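Local coordinates for putative GGDEF domain protein (Pseudomonas aeruginosa, PDB 7E6G) that probably catalyses the condensation of two GTP molecules into cyclic di-GMP with release of two diphosphates, using magnesium ions, at residues G108-R112 with R113-E117; D156-L159 with V160-R164; P189-L193 with Q194-P198. All blocks are in the same frame, centred on the assembly; numbering follows the deposited sequence.

Contact 1 (G108-R112 with R113-E117); sequences GLPNR and RMLLE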
ATOM      1  N   GLY A 108      17.001   1.803  36.390  1.00 34.90           N
ATOM      2  CA  GLY A 108      15.881   1.890  35.481  1.00 29.64           C
ATOM      3  C   GLY A 108      15.030   3.128  35.646  1.00 31.63           C
ATOM      4  O   GLY A 108      14.260   3.458  34.735  1.00 33.89           O
ATOM      5  N   LEU A 109      15.163   3.842  36.764  1.00 33.02           N
ATOM      6  CA  LEU A 109      14.378   5.042  37.008  1.00 30.13           C
ATOM      7  C   LEU A 109      14.631   6.118  35.953  1.00 32.03           C
ATOM      8  O   LEU A 109      15.658   6.103  35.269  1.00 33.74           O
ATOM      9  CB  LEU A 109      14.719   5.602  38.376  1.00 28.25           C
ATOM     10  CG  LEU A 109      14.240   4.726  39.505  1.00 33.65           C
ATOM     11  CD1 LEU A 109      14.737   5.356  40.789  1.00 37.40           C
ATOM     12  CD2 LEU A 109      12.733   4.660  39.467  1.00 33.58           C
ATOM     13  N   PRO A 110      13.847   7.122  35.946  1.00 31.23           N
ATOM     14  CA  PRO A 110      14.080   8.248  35.152  1.00 28.33           C
ATOM     15  C   PRO A 110      15.248   8.993  35.606  1.00 30.96           C
ATOM     16  O   PRO A 110      15.423   9.102  36.688  1.00 30.77           O
ATOM     17  CB  PRO A 110      12.923   9.041  35.490  1.00 30.64           C
ATOM     18  CG  PRO A 110      11.894   8.149  35.676  1.00 29.10           C
ATOM     19  CD  PRO A 110      12.456   6.942  36.125  1.00 32.36           C
ATOM     20  N   ASN A 111      15.992   9.576  34.755  1.00 34.07           N
ATOM     21  CA  ASN A 111      17.118  10.342  35.106  1.00 31.39           C
ATOM     22  C   ASN A 111      16.976  11.790  35.294  1.00 29.87           C
ATOM     23  O   ASN A 111      15.995  12.177  35.377  1.00 31.61           O
ATOM     24  CB  ASN A 111      18.247   9.965  34.235  1.00 29.47           C
ATOM     25  CG  ASN A 111      18.220  10.531  32.942  1.00 32.96           C
ATOM     26  OD1 ASN A 111      17.491  11.253  32.606  1.00 34.35           O
ATOM     27  ND2 ASN A 111      19.107  10.224  32.277  1.00 35.03           N
ATOM     28  N   ARG A 112      18.021  12.509  35.485  1.00 25.69           N
ATOM     29  CA  ARG A 112      17.981  13.884  35.691  1.00 27.63           C
ATOM     30  C   ARG A 112      17.449  14.650  34.591  1.00 34.39           C
ATOM     31  O   ARG A 112      16.799  15.496  34.820  1.00 34.97           O
ATOM     32  CB  ARG A 112      19.286  14.359  35.957  1.00 28.67           C
ATOM     33  CG  ARG A 112      19.674  14.568  37.329  1.00 31.13           C
ATOM     34  CD  ARG A 112      20.566  15.719  37.387  1.00 38.53           C
ATOM     35  NE  ARG A 112      20.878  15.930  38.723  1.00 37.14           N
ATOM     36  CZ  ARG A 112      21.025  17.040  39.276  1.00 35.83           C
ATOM     37  NH1 ARG A 112      21.054  18.054  38.651  1.00 33.39           N
ATOM     38  NH2 ARG A 112      21.274  17.061  40.435  1.00 38.44           N
ATOM     39  N   ARG A 113      17.739  14.317  33.374  1.00 34.49           N
ATOM     40  CA  ARG A 113      17.225  14.923  32.250  1.00 36.83           C
ATOM     41  C   ARG A 113      15.804  14.741  32.166  1.00 36.53           C
ATOM     42  O   ARG A 113      15.262  15.561  31.752  1.00 35.70           O
ATOM     43  CB  ARG A 113      17.932  14.410  31.024  1.00 36.45           C
ATOM     44  CG  ARG A 113      17.437  14.921  29.722  1.00 36.70           C
ATOM     45  CD  ARG A 113      18.177  14.479  28.543  1.00 38.17           C
ATOM     46  NE  ARG A 113      19.425  15.172  28.484  1.00 53.89           N
ATOM     47  CZ  ARG A 113      20.639  14.644  28.581  1.00 58.02           C
ATOM     48  NH1 ARG A 113      20.895  13.377  28.714  1.00 49.06           N
ATOM     49  NH2 ARG A 113      21.605  15.418  28.603  1.00 47.78           N
ATOM     50  N   MET A 114      15.249  13.614  32.477  1.00 33.27           N
ATOM     51  CA  MET A 114      13.881  13.405  32.449  1.00 38.74           C
ATOM     52  C   MET A 114      13.093  14.200  33.387  1.00 40.67           C
ATOM     53  O   MET A 114      12.042  14.533  33.145  1.00 42.67           O
ATOM     54  CB  MET A 114      13.575  12.017  32.582  1.00 32.70           C
ATOM     55  CG  MET A 114      12.615  11.719  31.580  1.00 37.13           C
ATOM     56  SD  MET A 114      11.545  10.496  32.062  1.00 53.66           S
ATOM     57  CE  MET A 114      10.654  11.164  33.340  1.00 42.66           C
ATOM     58  N   LEU A 115      13.620  14.348  34.529  1.00 36.50           N
ATOM     59  CA  LEU A 115      13.095  15.054  35.555  1.00 39.36           C
ATOM     60  C   LEU A 115      13.035  16.431  35.391  1.00 39.99           C
ATOM     61  O   LEU A 115      12.174  16.975  35.739  1.00 39.56           O
ATOM     62  CB  LEU A 115      13.804  14.657  36.787  1.00 37.42           C
ATOM     63  CG  LEU A 115      12.859  13.664  37.274  1.00 39.16           C
ATOM     64  CD1 LEU A 115      13.074  12.249  36.955  1.00 35.89           C
ATOM     65  CD2 LEU A 115      12.468  13.863  38.615  1.00 32.82           C
ATOM     66  N   LEU A 116      14.030  16.995  34.870  1.00 36.34           N
ATOM     67  CA  LEU A 116      14.126  18.326  34.547  1.00 40.22           C
ATOM     68  C   LEU A 116      13.212  18.701  33.463  1.00 42.96           C
ATOM     69  O   LEU A 116      12.894  19.771  33.353  1.00 44.15           O
ATOM     70  CB  LEU A 116      15.486  18.620  34.160  1.00 37.97           C
ATOM     71  CG  LEU A 116      16.384  18.656  35.290  1.00 36.80           C
ATOM     72  CD1 LEU A 116      17.747  18.966  34.962  1.00 30.02           C
ATOM     73  CD2 LEU A 116      15.950  19.591  36.286  1.00 34.82           C
ATOM     74  N   GLU A 117      13.027  17.874  32.519  1.00 41.97           N
ATOM     75  CA  GLU A 117      12.181  18.071  31.459  1.00 45.56           C
ATOM     76  C   GLU A 117      10.837  18.033  31.852  1.00 47.11           C
ATOM     77  O   GLU A 117      10.139  18.718  31.372  1.00 47.48           O
ATOM     78  CB  GLU A 117      12.582  17.144  30.413  1.00 47.51           C
ATOM     79  CG  GLU A 117      11.608  16.639  29.441  1.00 53.67           C
ATOM     80  CD  GLU A 117      12.241  15.553  28.663  1.00 69.01           C
ATOM     81  OE1 GLU A 117      13.456  15.624  28.386  1.00 65.88           O
ATOM     82  OE2 GLU A 117      11.532  14.627  28.303  1.00 65.86           O
TER
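The loop through P110 and N111 turns into helix 112-128 with two backbone bonds bridging the junction: L116 N donates to R112 O at 3.1 Å, while L115 N reaches N111 O in a weaker bond. N111 is the N-cap residue. Its CG sits between the backbone N and the carbonyl carbon (chi1 79°), which folds the amide back over the first turn and brings OD1 to M114 N at 3.3 Å. The donor lies nearly in line with the C=O, at a C=O...N angle of 164°; this is the capping bond, a side-chain oxygen accepting an amide N-H of the opening turn. The other end of the same amide, ND2, donates to S101 O, and the two bonds together fix which way the group faces. This is the N-terminal cap of the first helix after the long helix 27-102 in the GGDEF fold. P110 supplies an apolar patch before the cap. P110 CB packs against L115 CD1 at 3.5 Å. The methyl CE of M114, whose chain is bent at chi2 and chi3, lies 3.8 Å from P110 CB. The R112 guanidinium group finds its partners beyond the turn: NE donates to W179 O, the group makes a cation-pi contact with W179, and NH1 forms a salt bridge with E161 of the second subunit.

Contact 2 (D156-L159 with V160-R164); sequences DRVL and VEIAR. With G2P (phosphomethylphosphonic acid guanylate ester), chain H.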
ATOM      1  N   ASP A 156      24.956  -0.881  45.211  1.00 26.65           N
ATOM      2  CA  ASP A 156      24.200  -0.754  43.969  1.00 25.96           C
ATOM      3  C   ASP A 156      22.926  -1.582  44.039  1.00 25.95           C
ATOM      4  O   ASP A 156      21.842  -1.123  43.646  1.00 23.54           O
ATOM      5  CB  ASP A 156      25.059  -1.202  42.776  1.00 29.66           C
ATOM      6  CG  ASP A 156      26.020  -0.108  42.263  1.00 36.93           C
ATOM      7  OD1 ASP A 156      26.060   1.022  42.819  1.00 33.40           O
ATOM      8  OD2 ASP A 156      26.757  -0.406  41.285  1.00 41.27           O
ATOM      9  N   ARG A 157      23.048  -2.817  44.527  1.00 30.85           N
ATOM     10  CA  ARG A 157      21.859  -3.620  44.779  1.00 30.05           C
ATOM     11  C   ARG A 157      20.907  -2.895  45.711  1.00 27.86           C
ATOM     12  O   ARG A 157      19.691  -2.874  45.482  1.00 31.38           O
ATOM     13  CB  ARG A 157      22.268  -4.975  45.341  1.00 30.43           C
ATOM     14  CG  ARG A 157      22.998  -5.771  44.284  1.00 34.66           C
ATOM     15  CD  ARG A 157      22.451  -7.163  44.168  1.00 34.95           C
ATOM     16  NE  ARG A 157      22.949  -7.958  45.279  1.00 38.67           N
ATOM     17  CZ  ARG A 157      22.189  -8.444  46.258  1.00 44.48           C
ATOM     18  NH1 ARG A 157      20.866  -8.228  46.276  1.00 39.11           N
ATOM     19  NH2 ARG A 157      22.764  -9.150  47.221  1.00 36.17           N
ATOM     20  N   VAL A 158      21.452  -2.263  46.750  1.00 26.14           N
ATOM     21  CA  VAL A 158      20.624  -1.521  47.692  1.00 29.85           C
ATOM     22  C   VAL A 158      19.851  -0.421  46.974  1.00 28.35           C
ATOM     23  O   VAL A 158      18.646  -0.245  47.188  1.00 26.10           O
ATOM     24  CB  VAL A 158      21.499  -0.964  48.830  1.00 28.80           C
ATOM     25  CG1 VAL A 158      20.759   0.137  49.583  1.00 26.74           C
ATOM     26  CG2 VAL A 158      21.875  -2.070  49.776  1.00 23.05           C
ATOM     27  N   LEU A 159      20.530   0.332  46.115  1.00 28.43           N
ATOM     28  CA  LEU A 159      19.871   1.408  45.384  1.00 27.92           C
ATOM     29  C   LEU A 159      18.798   0.871  44.446  1.00 28.73           C
ATOM     30  O   LEU A 159      17.729   1.481  44.307  1.00 32.15           O
ATOM     31  CB  LEU A 159      20.910   2.218  44.604  1.00 29.79           C
ATOM     32  CG  LEU A 159      21.827   3.097  45.449  1.00 29.08           C
ATOM     33  CD1 LEU A 159      22.822   3.783  44.565  1.00 32.45           C
ATOM     34  CD2 LEU A 159      21.011   4.121  46.219  1.00 30.81           C
ATOM     35  N   VAL A 160      19.058  -0.265  43.790  1.00 30.95           N
ATOM     36  CA  VAL A 160      18.018  -0.867  42.951  1.00 29.23           C
ATOM     37  C   VAL A 160      16.800  -1.203  43.798  1.00 27.65           C
ATOM     38  O   VAL A 160      15.659  -0.936  43.412  1.00 30.88           O
ATOM     39  CB  VAL A 160      18.550  -2.112  42.208  1.00 28.31           C
ATOM     40  CG1 VAL A 160      17.395  -2.945  41.660  1.00 24.22           C
ATOM     41  CG2 VAL A 160      19.490  -1.729  41.075  1.00 19.25           C
ATOM     42  N   GLU A 161      17.019  -1.780  44.973  1.00 28.75           N
ATOM     43  CA  GLU A 161      15.887  -2.187  45.800  1.00 35.00           C
ATOM     44  C   GLU A 161      15.119  -0.981  46.326  1.00 36.72           C
ATOM     45  O   GLU A 161      13.884  -1.016  46.448  1.00 32.32           O
ATOM     46  CB  GLU A 161      16.382  -3.048  46.951  1.00 37.70           C
ATOM     47  CG  GLU A 161      16.790  -4.427  46.515  1.00 39.61           C
ATOM     48  CD  GLU A 161      15.594  -5.292  46.234  1.00 48.16           C
ATOM     49  OE1 GLU A 161      15.151  -5.996  47.180  1.00 55.92           O
ATOM     50  OE2 GLU A 161      15.108  -5.268  45.074  1.00 53.00           O
ATOM     51  N   ILE A 162      15.840   0.087  46.667  1.00 32.27           N
ATOM     52  CA  ILE A 162      15.179   1.323  47.053  1.00 29.65           C
ATOM     53  C   ILE A 162      14.309   1.816  45.910  1.00 38.30           C
ATOM     54  O   ILE A 162      13.154   2.219  46.118  1.00 38.12           O
ATOM     55  CB  ILE A 162      16.218   2.371  47.491  1.00 32.31           C
ATOM     56  CG1 ILE A 162      16.764   2.005  48.876  1.00 34.31           C
ATOM     57  CG2 ILE A 162      15.613   3.764  47.530  1.00 28.57           C
ATOM     58  CD1 ILE A 162      17.891   2.876  49.353  1.00 27.97           C
ATOM     59  N   ALA A 163      14.834   1.757  44.680  1.00 34.16           N
ATOM     60  CA  ALA A 163      14.071   2.218  43.526  1.00 32.67           C
ATOM     61  C   ALA A 163      12.796   1.400  43.352  1.00 34.32           C
ATOM     62  O   ALA A 163      11.706   1.955  43.154  1.00 36.55           O
ATOM     63  CB  ALA A 163      14.937   2.147  42.266  1.00 30.22           C
ATOM     64  N   ARG A 164      12.923   0.072  43.412  1.00 37.07           N
ATOM     65  CA  ARG A 164      11.750  -0.789  43.281  1.00 36.11           C
ATOM     66  C   ARG A 164      10.720  -0.442  44.344  1.00 34.19           C
ATOM     67  O   ARG A 164       9.530  -0.265  44.045  1.00 35.17           O
ATOM     68  CB  ARG A 164      12.152  -2.261  43.383  1.00 36.39           C
ATOM     69  CG  ARG A 164      12.476  -2.902  42.051  1.00 49.48           C
ATOM     70  CD  ARG A 164      12.893  -4.359  42.209  1.00 55.15           C
ATOM     71  NE  ARG A 164      13.987  -4.728  41.301  1.00 56.05           N
ATOM     72  CZ  ARG A 164      14.819  -5.750  41.512  1.00 63.85           C
ATOM     73  NH1 ARG A 164      14.682  -6.503  42.603  1.00 59.10           N
ATOM     74  NH2 ARG A 164      15.793  -6.023  40.642  1.00 61.28           N
TER
HETATM   75  PG  G2P H 302      24.678  10.968  54.990  1.00 53.82           P
HETATM   76  O1G G2P H 302      23.667  11.469  54.328  1.00 55.80           O
HETATM   77  O2G G2P H 302      24.311  10.089  55.876  1.00 50.12           O
HETATM   78  O3G G2P H 302      25.560  11.859  55.443  1.00 57.88           O
HETATM   79  O3B G2P H 302      25.378  10.256  53.832  1.00 58.26           O
HETATM   80  PB  G2P H 302      26.545   9.252  53.519  1.00 54.31           P
HETATM   81  O1B G2P H 302      25.900   8.311  52.900  1.00 47.71           O
HETATM   82  O2B G2P H 302      27.280   8.871  54.559  1.00 40.29           O
HETATM   83  C3A G2P H 302      27.722   9.938  52.453  1.00 66.09           C
HETATM   84  PA  G2P H 302      27.407  10.784  51.085  1.00 99.60           P
HETATM   85  O1A G2P H 302      28.213  11.732  51.704  1.00 68.26           O
HETATM   86  O2A G2P H 302      25.989  10.695  51.313  1.00 80.05           O
HETATM   87  O5' G2P H 302      28.098   9.623  50.469  1.00 65.18           O
HETATM   88  C5' G2P H 302      27.427   8.618  49.719  1.00 57.37           C
HETATM   89  C4' G2P H 302      28.378   7.700  49.018  1.00 53.55           C
HETATM   90  O4' G2P H 302      27.724   7.445  47.909  1.00 51.07           O
HETATM   91  C3' G2P H 302      29.461   8.453  48.457  1.00 56.69           C
HETATM   92  O3' G2P H 302      30.613   8.019  49.066  1.00 52.63           O
HETATM   93  C2' G2P H 302      29.371   8.062  47.035  1.00 54.30           C
HETATM   94  O2' G2P H 302      30.557   7.807  46.408  1.00 59.45           O
HETATM   95  C1' G2P H 302      28.613   6.866  47.124  1.00 46.62           C
HETATM   96  N9  G2P H 302      28.007   6.525  45.893  1.00 42.23           N
HETATM   97  C8  G2P H 302      27.675   7.459  45.066  1.00 47.15           C
HETATM   98  N7  G2P H 302      27.140   6.954  44.001  1.00 46.91           N
HETATM   99  C5  G2P H 302      27.106   5.701  44.132  1.00 40.59           C
HETATM  100  C6  G2P H 302      26.644   4.759  43.349  1.00 44.08           C
HETATM  101  O6  G2P H 302      26.154   4.954  42.284  1.00 38.34           O
HETATM  102  N1  G2P H 302      26.728   3.456  43.765  1.00 46.94           N
HETATM  103  C2  G2P H 302      27.295   3.197  44.956  1.00 38.17           C
HETATM  104  N2  G2P H 302      27.350   2.023  45.311  1.00 40.32           N
HETATM  105  N3  G2P H 302      27.753   4.189  45.702  1.00 35.70           N
HETATM  106  C4  G2P H 302      27.640   5.432  45.317  1.00 43.98           C
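This is an i to i+4 contact within one helix, 152-168 of the GGDEF domain, which carries a guanine-binding aspartate on its earlier turn and packs against the central sheet through its apolar side. Four successive backbone bonds join the turns: V160 N to D156 O, E161 N to R157 O, I162 N to V158 O and A163 N to L159 O, each 2.9 Å long. On the buried side V158 and I162 meet obliquely, V158 CG1 at 4.0 Å from I162 CD1. F143 and V146 of helix 143-150 touch V158, and F184 of strand 183-188 lies against both L159 and I162. V160 CG2 comes near D156 O, while its other methyl, CG1, covers one face of the R164 guanidinium near the rim. R164 NH1 in turn makes a salt bridge of 2.8 Å with E161 OE2. R157 turns elsewhere, donating from NH2 to R213 O. At the ligand end, one carboxylate oxygen of D156, OD1, accepts two bonds from the guanine of the GTP analogue. N147 OD1 is a further partner of the same ligand, and L159 CD1 comes within 4.0 Å of N1 of the analogue. The N1 bond to D156 OD1 measures 2.7 Å with an angle of 154° at the hydrogen, and the N2 bond to this oxygen is 3.0 Å.

Contact 3 (P189-L193 with Q194-P198); sequences PQTRL and QDAGP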
ATOM      1  N   PRO A 189       2.797  15.121  40.453  1.00 48.73           N
ATOM      2  CA  PRO A 189       2.130  16.169  39.686  1.00 50.70           C
ATOM      3  C   PRO A 189       0.678  16.302  40.101  1.00 55.07           C
ATOM      4  O   PRO A 189       0.040  15.343  40.546  1.00 50.34           O
ATOM      5  CB  PRO A 189       2.251  15.673  38.241  1.00 45.00           C
ATOM      6  CG  PRO A 189       2.259  14.189  38.372  1.00 48.29           C
ATOM      7  CD  PRO A 189       2.875  13.849  39.712  1.00 50.16           C
ATOM      8  N   GLN A 190       0.166  17.522  39.948  1.00 58.40           N
ATOM      9  CA  GLN A 190      -1.215  17.839  40.292  1.00 59.76           C
ATOM     10  C   GLN A 190      -1.568  17.290  41.667  1.00 52.59           C
ATOM     11  O   GLN A 190      -2.553  16.573  41.847  1.00 56.59           O
ATOM     12  CB  GLN A 190      -2.174  17.318  39.220  1.00 62.99           C
ATOM     13  CG  GLN A 190      -1.776  17.725  37.813  1.00 69.13           C
ATOM     14  CD  GLN A 190      -2.635  17.081  36.761  1.00 74.69           C
ATOM     15  OE1 GLN A 190      -2.139  16.344  35.905  1.00 86.61           O
ATOM     16  NE2 GLN A 190      -3.931  17.362  36.802  1.00 68.54           N
ATOM     17  N   THR A 191      -0.727  17.618  42.637  1.00 49.39           N
ATOM     18  CA  THR A 191      -0.878  17.135  43.999  1.00 54.44           C
ATOM     19  C   THR A 191      -0.545  18.274  44.944  1.00 45.66           C
ATOM     20  O   THR A 191       0.357  19.072  44.674  1.00 41.02           O
ATOM     21  CB  THR A 191       0.024  15.906  44.263  1.00 56.63           C
ATOM     22  OG1 THR A 191      -0.265  14.867  43.312  1.00 56.41           O
ATOM     23  CG2 THR A 191      -0.174  15.371  45.670  1.00 51.47           C
ATOM     24  N   ARG A 192      -1.318  18.378  46.014  1.00 55.73           N
ATOM     25  CA  ARG A 192      -1.015  19.305  47.092  1.00 61.43           C
ATOM     26  C   ARG A 192      -0.476  18.563  48.319  1.00 59.15           C
ATOM     27  O   ARG A 192      -0.749  17.375  48.536  1.00 54.51           O
ATOM     28  CB  ARG A 192      -2.259  20.135  47.461  1.00 60.64           C
ATOM     29  CG  ARG A 192      -2.413  21.421  46.624  1.00 58.65           C
ATOM     30  CD  ARG A 192      -3.787  21.535  45.957  1.00 67.94           C
ATOM     31  NE  ARG A 192      -4.113  20.386  45.105  1.00 77.41           N
ATOM     32  CZ  ARG A 192      -3.649  20.175  43.871  1.00 75.47           C
ATOM     33  NH1 ARG A 192      -2.804  21.032  43.302  1.00 72.10           N
ATOM     34  NH2 ARG A 192      -4.029  19.086  43.205  1.00 71.74           N
ATOM     35  N   LEU A 193       0.287  19.306  49.133  1.00 55.06           N
ATOM     36  CA  LEU A 193       0.984  18.760  50.301  1.00 48.17           C
ATOM     37  C   LEU A 193       0.124  17.797  51.103  1.00 53.93           C
ATOM     38  O   LEU A 193       0.563  16.697  51.463  1.00 53.59           O
ATOM     39  CB  LEU A 193       1.440  19.912  51.192  1.00 40.22           C
ATOM     40  CG  LEU A 193       2.858  19.879  51.723  1.00 48.62           C
ATOM     41  CD1 LEU A 193       3.816  19.406  50.628  1.00 46.07           C
ATOM     42  CD2 LEU A 193       3.256  21.242  52.308  1.00 43.90           C
ATOM     43  N   GLN A 194      -1.118  18.200  51.377  1.00 59.33           N
ATOM     44  CA  GLN A 194      -2.010  17.392  52.199  1.00 55.49           C
ATOM     45  C   GLN A 194      -2.248  16.017  51.582  1.00 52.52           C
ATOM     46  O   GLN A 194      -2.255  15.008  52.293  1.00 55.78           O
ATOM     47  CB  GLN A 194      -3.323  18.145  52.415  1.00 53.17           C
ATOM     48  CG  GLN A 194      -3.163  19.416  53.259  1.00 59.97           C
ATOM     49  CD  GLN A 194      -2.868  20.673  52.426  1.00 58.89           C
ATOM     50  OE1 GLN A 194      -1.725  21.144  52.353  1.00 55.52           O
ATOM     51  NE2 GLN A 194      -3.909  21.231  51.819  1.00 67.80           N
ATOM     52  N   ASP A 195      -2.381  15.937  50.313  1.00 54.87           N
ATOM     53  CA  ASP A 195      -2.496  14.710  49.643  1.00 57.39           C
ATOM     54  C   ASP A 195      -1.161  13.996  49.479  1.00 57.11           C
ATOM     55  O   ASP A 195      -1.150  12.851  49.288  1.00 54.67           O
ATOM     56  CB  ASP A 195      -3.058  14.974  48.283  1.00 59.68           C
ATOM     57  CG  ASP A 195      -4.437  14.544  48.144  1.00 67.10           C
ATOM     58  OD1 ASP A 195      -5.203  15.002  48.899  1.00 69.85           O
ATOM     59  OD2 ASP A 195      -4.793  13.765  47.301  1.00 61.31           O
ATOM     60  N   ALA A 196      -0.051  14.699  49.551  1.00 56.26           N
ATOM     61  CA  ALA A 196       1.271  14.102  49.411  1.00 52.74           C
ATOM     62  C   ALA A 196       1.689  13.351  50.675  1.00 55.22           C
ATOM     63  O   ALA A 196       2.284  12.265  50.586  1.00 50.57           O
ATOM     64  CB  ALA A 196       2.293  15.184  49.069  1.00 47.27           C
ATOM     65  N   GLY A 197       1.380  13.916  51.846  1.00 51.10           N
ATOM     66  CA  GLY A 197       1.710  13.335  53.126  1.00 46.71           C
ATOM     67  C   GLY A 197       1.564  11.830  53.187  1.00 45.31           C
ATOM     68  O   GLY A 197       2.537  11.113  53.423  1.00 47.20           O
ATOM     69  N   PRO A 198       0.343  11.316  52.970  1.00 50.88           N
ATOM     70  CA  PRO A 198       0.156   9.850  53.015  1.00 49.03           C
ATOM     71  C   PRO A 198       1.014   9.075  52.025  1.00 50.23           C
ATOM     72  O   PRO A 198       1.644   8.075  52.412  1.00 62.21           O
ATOM     73  CB  PRO A 198      -1.345   9.686  52.725  1.00 36.29           C
ATOM     74  CG  PRO A 198      -1.950  10.940  53.177  1.00 37.31           C
ATOM     75  CD  PRO A 198      -0.949  12.024  52.882  1.00 48.04           C
TER
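T191 reaches from the loop across to the first turn of helix 193-208, meeting D195 and A196. From its CB, which points toward the helix, two branches part. CG2 stands opposite the backbone N, beside the carbonyl carbon, and this brings the methyl to D195 CB at 3.9 Å and equally near A196 N; the T191 and D195 side chains cross at about a right angle. The hydroxyl OG1 lies beside the backbone N (chi1 -56°) and turns back along the loop, donating to P189 O at 2.8 Å from well above the carbonyl plane. R171 NH1 is its second partner, so two bonds grip the hydroxyl oxygen while the methyl packs on the helix. R192 occupies the N-cap position, and its carbonyl receives A196 N at 2.9 Å and, weakly, D195 N. In the next step G197 N donates to L193 O at 2.9 Å. Q194 bends at chi2 and lays OE1 alongside L193 CB. The helix is kinked at P198, whose ring nitrogen has no hydrogen to offer the preceding turn. This loop-to-helix junction of the GGDEF domain follows strand 183-188: P189 packs on R118 and E122 of helix 112-128, T191 pairs through its backbone with S132, and L193 lies on V227 of strand 223-229.

How the contacts relate
From the N terminus the chain leaves the long helix 27-102, and contact 1 closes the loop into helix 112-128. Contact 2 comes later, within helix 152-168, and closes no loop; contact 3 marks the turn from strand 183-188 into helix 193-208. The three follow in series, with no nesting or crossing. Contacts 1 and 2 have centres about 17 Å apart and touch where L109 CD1 packs on A163 CB at 3.5 Å, joining the entry loop to the guanine-binding helix. Contact 3 touches neither, its nearest atoms being about 10 Å from contact 1, but P189 still rests on helix 112-128, the helix that contact 1 begins.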